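Local coordinates for protein endonuclease III (Geobacillus stearothermophilus, PDB 1ORP) that probably excises oxidised pyrimidines from DNA and nicks the resulting abasic site, as a base excision repair glycosylase of the HhH-GPD superfamily, at residues D15-M20 against H182-F187. Residues are numbered along the deposited sequence; the frame is centred on the assembly and turned at random.
Sequences DEMAKM and HRMIFF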
ATOM      1  N   ASP C  15      17.043   9.407   2.370  1.00 63.31           N
ATOM      2  CA  ASP C  15      18.265   8.731   2.778  1.00 64.18           C
ATOM      3  C   ASP C  15      18.265   8.490   4.288  1.00 63.77           C
ATOM      4  O   ASP C  15      18.855   7.524   4.777  1.00 63.27           O
ATOM      5  CB  ASP C  15      19.480   9.564   2.389  1.00 66.41           C
ATOM      6  CG  ASP C  15      20.779   8.893   2.761  1.00 69.75           C
ATOM      7  OD1 ASP C  15      21.026   8.721   3.975  1.00 71.09           O
ATOM      8  OD2 ASP C  15      21.550   8.529   1.847  1.00 71.54           O
ATOM      9  N   GLU C  16      17.593   9.371   5.018  1.00 62.84           N
ATOM     10  CA  GLU C  16      17.509   9.262   6.466  1.00 63.18           C
ATOM     11  C   GLU C  16      16.550   8.132   6.816  1.00 62.37           C
ATOM     12  O   GLU C  16      16.894   7.230   7.586  1.00 61.37           O
ATOM     13  CB  GLU C  16      17.007  10.578   7.068  1.00 64.64           C
ATOM     14  CG  GLU C  16      17.724  10.993   8.342  1.00 69.56           C
ATOM     15  CD  GLU C  16      19.227  11.143   8.146  1.00 72.14           C
ATOM     16  OE1 GLU C  16      19.993  10.467   8.868  1.00 73.65           O
ATOM     17  OE2 GLU C  16      19.641  11.935   7.271  1.00 71.91           O
ATOM     18  N   MET C  17      15.349   8.184   6.244  1.00 61.37           N
ATOM     19  CA  MET C  17      14.350   7.156   6.485  1.00 61.39           C
ATOM     20  C   MET C  17      14.962   5.789   6.227  1.00 59.99           C
ATOM     21  O   MET C  17      14.657   4.823   6.917  1.00 60.03           O
ATOM     22  CB  MET C  17      13.142   7.355   5.568  1.00 62.08           C
ATOM     23  CG  MET C  17      12.284   8.552   5.931  1.00 62.91           C
ATOM     24  SD  MET C  17      10.849   8.717   4.860  1.00 63.50           S
ATOM     25  CE  MET C  17      11.308  10.128   3.896  1.00 65.66           C
ATOM     26  N   ALA C  18      15.832   5.725   5.227  1.00 59.16           N
ATOM     27  CA  ALA C  18      16.502   4.487   4.863  1.00 59.18           C
ATOM     28  C   ALA C  18      17.312   3.940   6.036  1.00 59.83           C
ATOM     29  O   ALA C  18      17.352   2.730   6.254  1.00 59.80           O
ATOM     30  CB  ALA C  18      17.414   4.725   3.664  1.00 59.79           C
ATOM     31  N   LYS C  19      17.958   4.838   6.778  1.00 59.58           N
ATOM     32  CA  LYS C  19      18.773   4.458   7.928  1.00 60.35           C
ATOM     33  C   LYS C  19      17.919   4.133   9.145  1.00 59.78           C
ATOM     34  O   LYS C  19      18.332   3.354   9.993  1.00 60.18           O
ATOM     35  CB  LYS C  19      19.757   5.578   8.285  1.00 62.19           C
ATOM     36  CG  LYS C  19      20.825   5.829   7.229  1.00 63.14           C
ATOM     37  CD  LYS C  19      21.768   6.944   7.652  1.00 64.50           C
ATOM     38  N   MET C  20      16.734   4.730   9.232  1.00 59.06           N
ATOM     39  CA  MET C  20      15.834   4.473  10.353  1.00 59.65           C
ATOM     40  C   MET C  20      15.106   3.135  10.221  1.00 59.40           C
ATOM     41  O   MET C  20      14.800   2.480  11.219  1.00 60.12           O
ATOM     42  CB  MET C  20      14.786   5.576  10.468  1.00 60.33           C
ATOM     43  CG  MET C  20      15.247   6.819  11.183  1.00 64.63           C
ATOM     44  SD  MET C  20      13.850   7.881  11.596  1.00 68.26           S
ATOM     45  CE  MET C  20      12.746   6.715  12.447  1.00 65.38           C
ATOM     46  N   HIS C 182       8.377   1.471   0.752  1.00 45.63           N
ATOM     47  CA  HIS C 182       8.272   0.762   2.019  1.00 44.45           C
ATOM     48  C   HIS C 182       8.880   1.554   3.181  1.00 44.77           C
ATOM     49  O   HIS C 182       8.323   1.567   4.299  1.00 44.14           O
ATOM     50  CB  HIS C 182       8.920  -0.615   1.909  1.00 45.18           C
ATOM     51  CG  HIS C 182       8.115  -1.587   1.102  1.00 49.08           C
ATOM     52  ND1 HIS C 182       8.501  -2.022  -0.149  1.00 48.70           N
ATOM     53  CD2 HIS C 182       6.923  -2.182   1.356  1.00 48.53           C
ATOM     54  CE1 HIS C 182       7.584  -2.842  -0.632  1.00 48.04           C
ATOM     55  NE2 HIS C 182       6.616  -2.955   0.262  1.00 50.65           N
ATOM     56  N   ARG C 183      10.012   2.207   2.924  1.00 42.00           N
ATOM     57  CA  ARG C 183      10.657   3.022   3.942  1.00 44.10           C
ATOM     58  C   ARG C 183       9.719   4.140   4.382  1.00 44.53           C
ATOM     59  O   ARG C 183       9.595   4.431   5.584  1.00 42.54           O
ATOM     60  CB  ARG C 183      11.951   3.614   3.413  1.00 47.31           C
ATOM     61  CG  ARG C 183      13.076   2.611   3.334  1.00 50.36           C
ATOM     62  CD  ARG C 183      14.258   3.170   2.581  1.00 53.35           C
ATOM     63  NE  ARG C 183      15.334   2.193   2.463  1.00 56.43           N
ATOM     64  CZ  ARG C 183      16.231   2.203   1.486  1.00 59.21           C
ATOM     65  NH1 ARG C 183      16.168   3.142   0.548  1.00 60.02           N
ATOM     66  NH2 ARG C 183      17.188   1.280   1.442  1.00 60.70           N
ATOM     67  N   MET C 184       9.042   4.759   3.416  1.00 43.22           N
ATOM     68  CA  MET C 184       8.110   5.825   3.749  1.00 45.14           C
ATOM     69  C   MET C 184       6.929   5.268   4.545  1.00 44.23           C
ATOM     70  O   MET C 184       6.442   5.918   5.470  1.00 44.39           O
ATOM     71  CB  MET C 184       7.622   6.549   2.483  1.00 44.61           C
ATOM     72  CG  MET C 184       8.697   7.398   1.794  1.00 45.66           C
ATOM     73  SD  MET C 184       8.069   8.446   0.437  1.00 48.40           S
ATOM     74  CE  MET C 184       7.073   9.615   1.390  1.00 45.14           C
ATOM     75  N   ILE C 185       6.472   4.067   4.187  1.00 42.96           N
ATOM     76  CA  ILE C 185       5.364   3.438   4.892  1.00 44.34           C
ATOM     77  C   ILE C 185       5.799   3.234   6.336  1.00 44.39           C
ATOM     78  O   ILE C 185       5.123   3.663   7.264  1.00 47.01           O
ATOM     79  CB  ILE C 185       4.998   2.055   4.301  1.00 45.11           C
ATOM     80  CG1 ILE C 185       4.460   2.199   2.876  1.00 46.87           C
ATOM     81  CG2 ILE C 185       3.925   1.400   5.157  1.00 45.59           C
ATOM     82  CD1 ILE C 185       3.118   2.883   2.794  1.00 47.25           C
ATOM     83  N   PHE C 186       6.937   2.574   6.514  1.00 44.81           N
ATOM     84  CA  PHE C 186       7.469   2.313   7.845  1.00 44.89           C
ATOM     85  C   PHE C 186       7.663   3.596   8.618  1.00 45.35           C
ATOM     86  O   PHE C 186       7.278   3.685   9.795  1.00 45.05           O
ATOM     87  CB  PHE C 186       8.790   1.548   7.741  1.00 43.35           C
ATOM     88  CG  PHE C 186       8.614   0.063   7.725  1.00 45.66           C
ATOM     89  CD1 PHE C 186       7.613  -0.518   6.960  1.00 42.92           C
ATOM     90  CD2 PHE C 186       9.412  -0.755   8.520  1.00 47.60           C
ATOM     91  CE1 PHE C 186       7.396  -1.895   6.983  1.00 45.08           C
ATOM     92  CE2 PHE C 186       9.205  -2.137   8.552  1.00 46.61           C
ATOM     93  CZ  PHE C 186       8.190  -2.705   7.779  1.00 46.81           C
ATOM     94  N   PHE C 187       8.247   4.592   7.953  1.00 45.60           N
ATOM     95  CA  PHE C 187       8.483   5.889   8.584  1.00 46.06           C
ATOM     96  C   PHE C 187       7.183   6.465   9.121  1.00 46.43           C
ATOM     97  O   PHE C 187       7.145   6.984  10.229  1.00 49.51           O
ATOM     98  CB  PHE C 187       9.098   6.892   7.602  1.00 45.79           C
ATOM     99  CG  PHE C 187       9.430   8.228   8.229  1.00 45.69           C
ATOM    100  CD1 PHE C 187      10.606   8.397   8.971  1.00 46.38           C
ATOM    101  CD2 PHE C 187       8.550   9.306   8.120  1.00 44.15           C
ATOM    102  CE1 PHE C 187      10.894   9.618   9.594  1.00 45.15           C
ATOM    103  CE2 PHE C 187       8.828  10.525   8.737  1.00 44.37           C
ATOM    104  CZ  PHE C 187      10.002  10.683   9.478  1.00 43.95           C
TER
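Met17 reaches over to Phe187 in a Met-aromatic contact in a helix-helix crossing, where helix 7-20 meets helix 177-190 of this HhH-GPD protein at 69° between the short segments. The tight part is wholly apolar, with Met17 CG 3.5 Å from Phe187 CD1. Met17 CG stands beside the backbone N (chi1 -71°), and the chain runs on extended, carrying SD obliquely to 4.2 Å from the Phe187 ring centroid. Flexible, polarisable methionine can mould itself to the ring and still touch Met184, whose CG is 4.0 Å from Met17 SD. Phe187, its CG anti to the backbone N (chi1 -177°), offers two methionines a flat buried surface and also contacts the iron-sulfur cluster.

Looser is partly exposed Met20, whose SD meets the ring edge near its plane, 4.0 Å from Phe187 CE1. On the solvent-facing side, still close, arginine's apolar run lies against small Ala18, Arg183 CD 3.5 Å from Ala18 CA, while its charged end reaches outward. No hydrogen bond joins segments 15-20 and 182-187, and buried Arg183 NE finds no polar partner. Replacing Arg183 by an alanine takes away CG, CD and the guanidinium, and would probably leave the Ala18 methyl uncovered beside a gap. That methyl sits off-centre over one guanidinium face, Ala18 CB 3.5 Å from Arg183 CZ.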